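PDB 4YO7: sugar ABC transporter (Sugar-binding protein) from Bacillus halodurans, which binds myo-inositol between its two lobes, probably as the solute receptor that delivers the cyclitol to a sugar ABC transporter. Local coordinates for residues E149-G154 against Q183-E188; A172-E177 against V232-D237. All blocks are in the same frame, centred on the assembly; numbering follows the deposited sequence.

Contact 1 (E149-G154 against Q183-E188); sequences ESIQSG and QIMRTE. With INS (1,2,3,4,5,6-hexahydroxy-cyclohexane), chain F.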
loop_
_atom_site.group_PDB
_atom_site.type_symbol
_atom_site.label_atom_id
_atom_site.label_comp_id
_atom_site.label_asym_id
_atom_site.label_seq_id
_atom_site.Cartn_x
_atom_site.Cartn_y
_atom_site.Cartn_z
ATOM N N GLU A 149 5.958 0.383 7.109
ATOM C CA GLU A 149 7.306 0.299 6.551
ATOM C C GLU A 149 7.406 -0.824 5.517
ATOM O O GLU A 149 7.398 -2.003 5.865
ATOM C CB GLU A 149 8.305 0.065 7.679
ATOM C CG GLU A 149 9.751 -0.002 7.212
ATOM C CD GLU A 149 10.298 1.368 6.843
ATOM O OE1 GLU A 149 10.142 2.313 7.657
ATOM O OE2 GLU A 149 10.885 1.501 5.743
ATOM N N SER A 150 7.491 -0.446 4.249
ATOM C CA SER A 150 7.330 -1.389 3.165
ATOM C C SER A 150 8.264 -2.583 3.209
ATOM O O SER A 150 7.824 -3.711 2.965
ATOM C CB SER A 150 7.528 -0.657 1.837
ATOM O OG SER A 150 6.523 0.316 1.674
ATOM N N ILE A 151 9.543 -2.357 3.499
ATOM C CA ILE A 151 10.482 -3.475 3.447
ATOM C C ILE A 151 10.101 -4.548 4.471
ATOM O O ILE A 151 10.341 -5.734 4.215
ATOM C CB ILE A 151 11.934 -3.030 3.666
ATOM C CG1 ILE A 151 12.884 -4.174 3.312
ATOM C CG2 ILE A 151 12.136 -2.522 5.065
ATOM C CD1 ILE A 151 14.314 -3.788 3.197
ATOM N N GLN A 152 9.485 -4.135 5.589
ATOM C CA GLN A 152 9.033 -5.060 6.641
ATOM C C GLN A 152 8.006 -6.044 6.052
ATOM O O GLN A 152 8.043 -7.251 6.351
ATOM C CB GLN A 152 8.438 -4.288 7.853
ATOM C CG GLN A 152 7.651 -5.148 8.893
ATOM C CD GLN A 152 7.051 -4.360 10.111
ATOM O OE1 GLN A 152 6.128 -3.530 9.982
ATOM N NE2 GLN A 152 7.559 -4.670 11.301
ATOM N N SER A 153 7.097 -5.556 5.212
ATOM C CA SER A 153 6.114 -6.470 4.627
ATOM C C SER A 153 6.756 -7.475 3.650
ATOM O O SER A 153 6.353 -8.652 3.618
ATOM C CB SER A 153 4.969 -5.706 3.948
ATOM O OG SER A 153 5.310 -4.988 2.788
ATOM N N GLY A 154 7.760 -7.043 2.881
ATOM C CA GLY A 154 8.449 -7.957 1.979
ATOM C C GLY A 154 9.272 -8.983 2.745
ATOM O O GLY A 154 9.322 -10.162 2.370
ATOM N N GLN A 183 6.859 -0.804 -4.056
ATOM C CA GLN A 183 7.329 -1.783 -5.017
ATOM C C GLN A 183 8.800 -2.038 -4.778
ATOM O O GLN A 183 9.217 -3.199 -4.595
ATOM C CB GLN A 183 7.065 -1.307 -6.466
ATOM C CG GLN A 183 7.720 -2.185 -7.558
ATOM C CD GLN A 183 9.146 -1.760 -7.889
ATOM O OE1 GLN A 183 9.416 -0.582 -8.156
ATOM N NE2 GLN A 183 10.068 -2.728 -7.892
ATOM N N ILE A 184 9.595 -0.968 -4.764
ATOM C CA ILE A 184 11.025 -1.093 -4.638
ATOM C C ILE A 184 11.364 -1.851 -3.365
ATOM O O ILE A 184 12.205 -2.767 -3.368
ATOM C CB ILE A 184 11.715 0.304 -4.628
ATOM C CG1 ILE A 184 11.562 0.980 -5.988
ATOM C CG2 ILE A 184 13.195 0.168 -4.213
ATOM C CD1 ILE A 184 11.852 2.463 -5.949
HETATM N N MSE A 185 10.697 -1.487 -2.279
HETATM C CA MSE A 185 11.134 -1.971 -0.985
HETATM C C MSE A 185 10.488 -3.296 -0.585
HETATM O O MSE A 185 11.113 -4.083 0.126
HETATM C CB MSE A 185 10.913 -0.894 0.086
HETATM C CG MSE A 185 11.810 0.315 -0.138
HETATM SE SE MSE A 185 13.729 -0.150 0.025
HETATM C CE MSE A 185 13.873 -0.147 1.940
ATOM N N ARG A 186 9.286 -3.606 -1.073
ATOM C CA ARG A 186 8.747 -4.953 -0.847
ATOM C C ARG A 186 9.612 -5.976 -1.568
ATOM O O ARG A 186 10.012 -6.995 -0.995
ATOM C CB ARG A 186 7.286 -5.050 -1.287
ATOM C CG ARG A 186 6.378 -4.394 -0.300
ATOM C CD ARG A 186 4.960 -4.278 -0.812
ATOM N NE ARG A 186 4.123 -3.587 0.155
ATOM C CZ ARG A 186 2.906 -3.130 -0.114
ATOM N NH1 ARG A 186 2.380 -3.293 -1.321
ATOM N NH2 ARG A 186 2.222 -2.499 0.817
ATOM N N THR A 187 9.945 -5.689 -2.817
ATOM C CA THR A 187 10.815 -6.579 -3.562
ATOM C C THR A 187 12.204 -6.665 -2.965
ATOM O O THR A 187 12.784 -7.740 -2.964
ATOM C CB THR A 187 10.868 -6.141 -5.028
ATOM O OG1 THR A 187 9.585 -6.376 -5.574
ATOM C CG2 THR A 187 11.889 -6.941 -5.863
ATOM N N GLU A 188 12.720 -5.560 -2.434
ATOM C CA GLU A 188 14.020 -5.592 -1.771
ATOM C C GLU A 188 13.967 -6.501 -0.532
ATOM O O GLU A 188 14.895 -7.295 -0.297
ATOM C CB GLU A 188 14.500 -4.183 -1.403
ATOM C CG GLU A 188 15.768 -4.175 -0.534
ATOM C CD GLU A 188 17.005 -4.686 -1.254
ATOM O OE1 GLU A 188 16.992 -4.800 -2.510
ATOM O OE2 GLU A 188 18.009 -4.967 -0.549
HETATM C C1 INS F . -1.248 0.871 -3.335
HETATM C C2 INS F . -2.140 -0.365 -3.382
HETATM C C3 INS F . -1.394 -1.535 -2.740
HETATM C C4 INS F . -1.019 -1.227 -1.286
HETATM C C5 INS F . -0.158 0.052 -1.246
HETATM C C6 INS F . -0.907 1.208 -1.894
HETATM O O1 INS F . -1.932 2.015 -3.916
HETATM O O2 INS F . -3.319 -0.079 -2.633
HETATM O O3 INS F . -2.285 -2.687 -2.816
HETATM O O4 INS F . -0.227 -2.299 -0.752
HETATM O O5 INS F . 0.082 0.389 0.132
HETATM O O6 INS F . -0.009 2.386 -1.893
#
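Ser153 and Arg186 meet where two helices pack closely enough for their backbones to touch. The arginine runs extended from CG to NE past the serine, whose hydroxyl lies obliquely to the guanidinium plane; Arg186 NE gives Ser153 OG a weak, bent hydrogen bond of 3.2 Å. Turned between its own backbone N and carbonyl carbon (chi1 68°), that hydroxyl also donates to Ser150 O one turn back, at 2.8 Å and on a carbonyl lone pair, which fixes its rotation. Beyond NE the guanidinium presents its edge to the inositol, and both terminal nitrogens grip one hydroxyl: NH1 of Arg186 reaches O4 of the ligand at 2.8 Å and NH2 at 2.9 Å. Ser153 is thus a second-shell neighbour that helps, through a weak bond, to place Arg186, whose NH2 also bonds Tyr311. On the flank away from the ligand, selenomethionine Met185 bends back at chi2 and chi3 and crosses Ile151 at a slant, its CE 3.9 Å from Ile151 CD1. Between these flanks Gly154 CA lies 3.5 Å from Arg186 O in a CA-H...O contact; the absence of a side chain at Gly154 lets the backbones come this close. Residues 150-154 and 183-188, from helices 150-164 and 181-195, run roughly the same way, their axes 6.8 Å apart and crossing at -37°; strand 169-175 joins the two helices in sequence.

Contact 2 (A172-E177 against V232-D237); sequences AIMDGE and VVANND. With INS (1,2,3,4,5,6-hexahydroxy-cyclohexane), chain F.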
loop_
_atom_site.group_PDB
_atom_site.type_symbol
_atom_site.label_atom_id
_atom_site.label_comp_id
_atom_site.label_asym_id
_atom_site.label_seq_id
_atom_site.Cartn_x
_atom_site.Cartn_y
_atom_site.Cartn_z
ATOM N N ALA A 172 9.122 -16.569 -8.408
ATOM C CA ALA A 172 8.702 -15.557 -9.374
ATOM C C ALA A 172 8.136 -14.378 -8.586
ATOM O O ALA A 172 7.203 -14.552 -7.803
ATOM C CB ALA A 172 7.654 -16.130 -10.326
ATOM N N ILE A 173 8.740 -13.203 -8.755
ATOM C CA ILE A 173 8.328 -12.002 -8.038
ATOM C C ILE A 173 7.514 -11.094 -8.942
ATOM O O ILE A 173 7.978 -10.730 -10.028
ATOM C CB ILE A 173 9.548 -11.209 -7.498
ATOM C CG1 ILE A 173 10.263 -12.018 -6.411
ATOM C CG2 ILE A 173 9.112 -9.857 -6.921
ATOM C CD1 ILE A 173 11.539 -11.377 -5.902
HETATM N N MSE A 174 6.307 -10.739 -8.498
HETATM C CA MSE A 174 5.485 -9.731 -9.180
HETATM C C MSE A 174 5.681 -8.377 -8.525
HETATM O O MSE A 174 5.200 -8.116 -7.423
HETATM C CB MSE A 174 3.997 -10.102 -9.178
HETATM C CG MSE A 174 3.733 -11.371 -9.909
HETATM SE SE MSE A 174 1.791 -11.621 -10.095
HETATM C CE MSE A 174 1.848 -12.923 -11.536
ATOM N N ASP A 175 6.419 -7.528 -9.226
ATOM C CA ASP A 175 6.547 -6.117 -8.870
ATOM C C ASP A 175 5.235 -5.386 -9.037
ATOM O O ASP A 175 4.464 -5.616 -9.997
ATOM C CB ASP A 175 7.604 -5.388 -9.734
ATOM C CG ASP A 175 9.031 -5.586 -9.267
ATOM O OD1 ASP A 175 9.333 -5.517 -8.040
ATOM O OD2 ASP A 175 9.895 -5.751 -10.168
ATOM N N GLY A 176 4.974 -4.483 -8.108
ATOM C CA GLY A 176 3.884 -3.549 -8.256
ATOM C C GLY A 176 4.241 -2.404 -9.204
ATOM O O GLY A 176 5.088 -2.557 -10.117
ATOM N N GLU A 177 3.577 -1.273 -9.016
ATOM C CA GLU A 177 3.785 -0.118 -9.885
ATOM C C GLU A 177 5.226 0.380 -9.761
ATOM O O GLU A 177 5.717 0.752 -8.679
ATOM C CB GLU A 177 2.770 0.995 -9.567
ATOM C CG GLU A 177 1.366 0.563 -9.942
ATOM C CD GLU A 177 0.272 1.535 -9.552
ATOM O OE1 GLU A 177 0.457 2.760 -9.679
ATOM O OE2 GLU A 177 -0.805 1.044 -9.165
ATOM N N VAL A 232 4.999 -17.897 -6.254
ATOM C CA VAL A 232 4.725 -16.613 -6.868
ATOM C C VAL A 232 4.531 -15.647 -5.717
ATOM O O VAL A 232 3.650 -15.842 -4.889
ATOM C CB VAL A 232 3.487 -16.657 -7.774
ATOM C CG1 VAL A 232 3.128 -15.239 -8.269
ATOM C CG2 VAL A 232 3.745 -17.597 -8.936
ATOM N N VAL A 233 5.382 -14.633 -5.653
ATOM C CA VAL A 233 5.425 -13.726 -4.524
ATOM C C VAL A 233 5.158 -12.324 -5.058
ATOM O O VAL A 233 5.955 -11.776 -5.821
ATOM C CB VAL A 233 6.784 -13.824 -3.788
ATOM C CG1 VAL A 233 6.793 -12.932 -2.592
ATOM C CG2 VAL A 233 7.029 -15.261 -3.355
ATOM N N ALA A 234 4.015 -11.770 -4.675
ATOM C CA ALA A 234 3.526 -10.525 -5.267
ATOM C C ALA A 234 3.576 -9.380 -4.287
ATOM O O ALA A 234 3.264 -9.544 -3.111
ATOM C CB ALA A 234 2.108 -10.711 -5.766
ATOM N N ASN A 235 3.946 -8.204 -4.780
ATOM C CA ASN A 235 3.976 -7.006 -3.959
ATOM C C ASN A 235 2.593 -6.606 -3.380
ATOM O O ASN A 235 2.542 -5.767 -2.460
ATOM C CB ASN A 235 4.493 -5.796 -4.756
ATOM C CG ASN A 235 6.005 -5.775 -5.034
ATOM O OD1 ASN A 235 6.465 -4.855 -5.749
ATOM N ND2 ASN A 235 6.781 -6.722 -4.508
ATOM N N ASN A 236 1.476 -7.069 -3.964
ATOM C CA ASN A 236 0.193 -6.893 -3.292
ATOM C C ASN A 236 -0.783 -8.010 -3.579
ATOM O O ASN A 236 -0.552 -8.875 -4.427
ATOM C CB ASN A 236 -0.448 -5.522 -3.630
ATOM C CG ASN A 236 -1.173 -5.470 -4.978
ATOM O OD1 ASN A 236 -0.951 -6.274 -5.882
ATOM N ND2 ASN A 236 -2.042 -4.456 -5.116
ATOM N N ASP A 237 -1.873 -7.989 -2.838
ATOM C CA ASP A 237 -2.865 -9.048 -2.929
ATOM C C ASP A 237 -3.578 -9.087 -4.269
ATOM O O ASP A 237 -3.877 -10.179 -4.768
ATOM C CB ASP A 237 -3.922 -8.904 -1.813
ATOM C CG ASP A 237 -3.414 -9.330 -0.448
ATOM O OD1 ASP A 237 -2.473 -10.162 -0.371
ATOM O OD2 ASP A 237 -3.987 -8.863 0.571
HETATM C C1 INS F . -1.248 0.871 -3.335
HETATM C C2 INS F . -2.140 -0.365 -3.382
HETATM C C3 INS F . -1.394 -1.535 -2.740
HETATM C C4 INS F . -1.019 -1.227 -1.286
HETATM C C5 INS F . -0.158 0.052 -1.246
HETATM C C6 INS F . -0.907 1.208 -1.894
HETATM O O1 INS F . -1.932 2.015 -3.916
HETATM O O2 INS F . -3.319 -0.079 -2.633
HETATM O O3 INS F . -2.285 -2.687 -2.816
HETATM O O4 INS F . -0.227 -2.299 -0.752
HETATM O O5 INS F . 0.082 0.389 0.132
HETATM O O6 INS F . -0.009 2.386 -1.893
#
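Asn235 reaches across to Gly176 just where two parallel strands part, and its OD1 accepts the glycine N at 2.8 Å. The N-H points almost straight at the oxygen (164°) but comes from above the amide plane. With CG anti to its own carbonyl carbon (chi1 -74°), Asn235 lays its amide beside the Asp175 carboxylate, the two planes 59° apart. Thr187 receives the amide's ND2 and also bonds Asp175 OD1, so helix 181-195 holds both groups in place. Cut back to an alanine, this position would probably leave Gly176 N and Thr187 without their amide partner and the turn after the strand less firmly held. Behind this junction the strands pair in regular parallel fashion: Val233 N binds Ala172 O at 2.8 Å, Met174 N binds Val233 O at 2.9 Å, and Asn235 N closes the series on Met174 O. On one face Met174 CB rests 3.9 Å from Ala234 CB, under helices 212-224 and 237-249; Ile173 and Val233 face helix 181-195. One residue past the junction, Asn236 ND2 donates to inositol O3 at 2.9 Å, nearly linearly, while its OD1 caps Met239 N at the start of helix 237-249. Such a site, with ligand-binding residues in loops at the C-terminal ends of parallel strands, is characteristic of the alpha/beta lobes of periplasmic binding proteins.

In the fold
Contacts 1 and 2 lie in the same lobe, their centres 11 Å apart, and interleave along the chain: helix 150-164, strand 169-175, helix 181-195, then strand 231-234. Contact 1 joins the two helices; contact 2 joins the two central strands of the four-stranded parallel sheet. Asp175 of contact 2 is tied to helix 181-195 of contact 1, where its OD1 probably also accepts a hydrogen bond from Gln183 NE2, at 2.9 Å. Each contact sends one residue to the inositol, Arg186 from a helix and Asn236 from a strand-end loop. Asp56, Asn133 and Arg134 come from the six-stranded half of the chain, so the ligand is held between the lobes, as expected of this family.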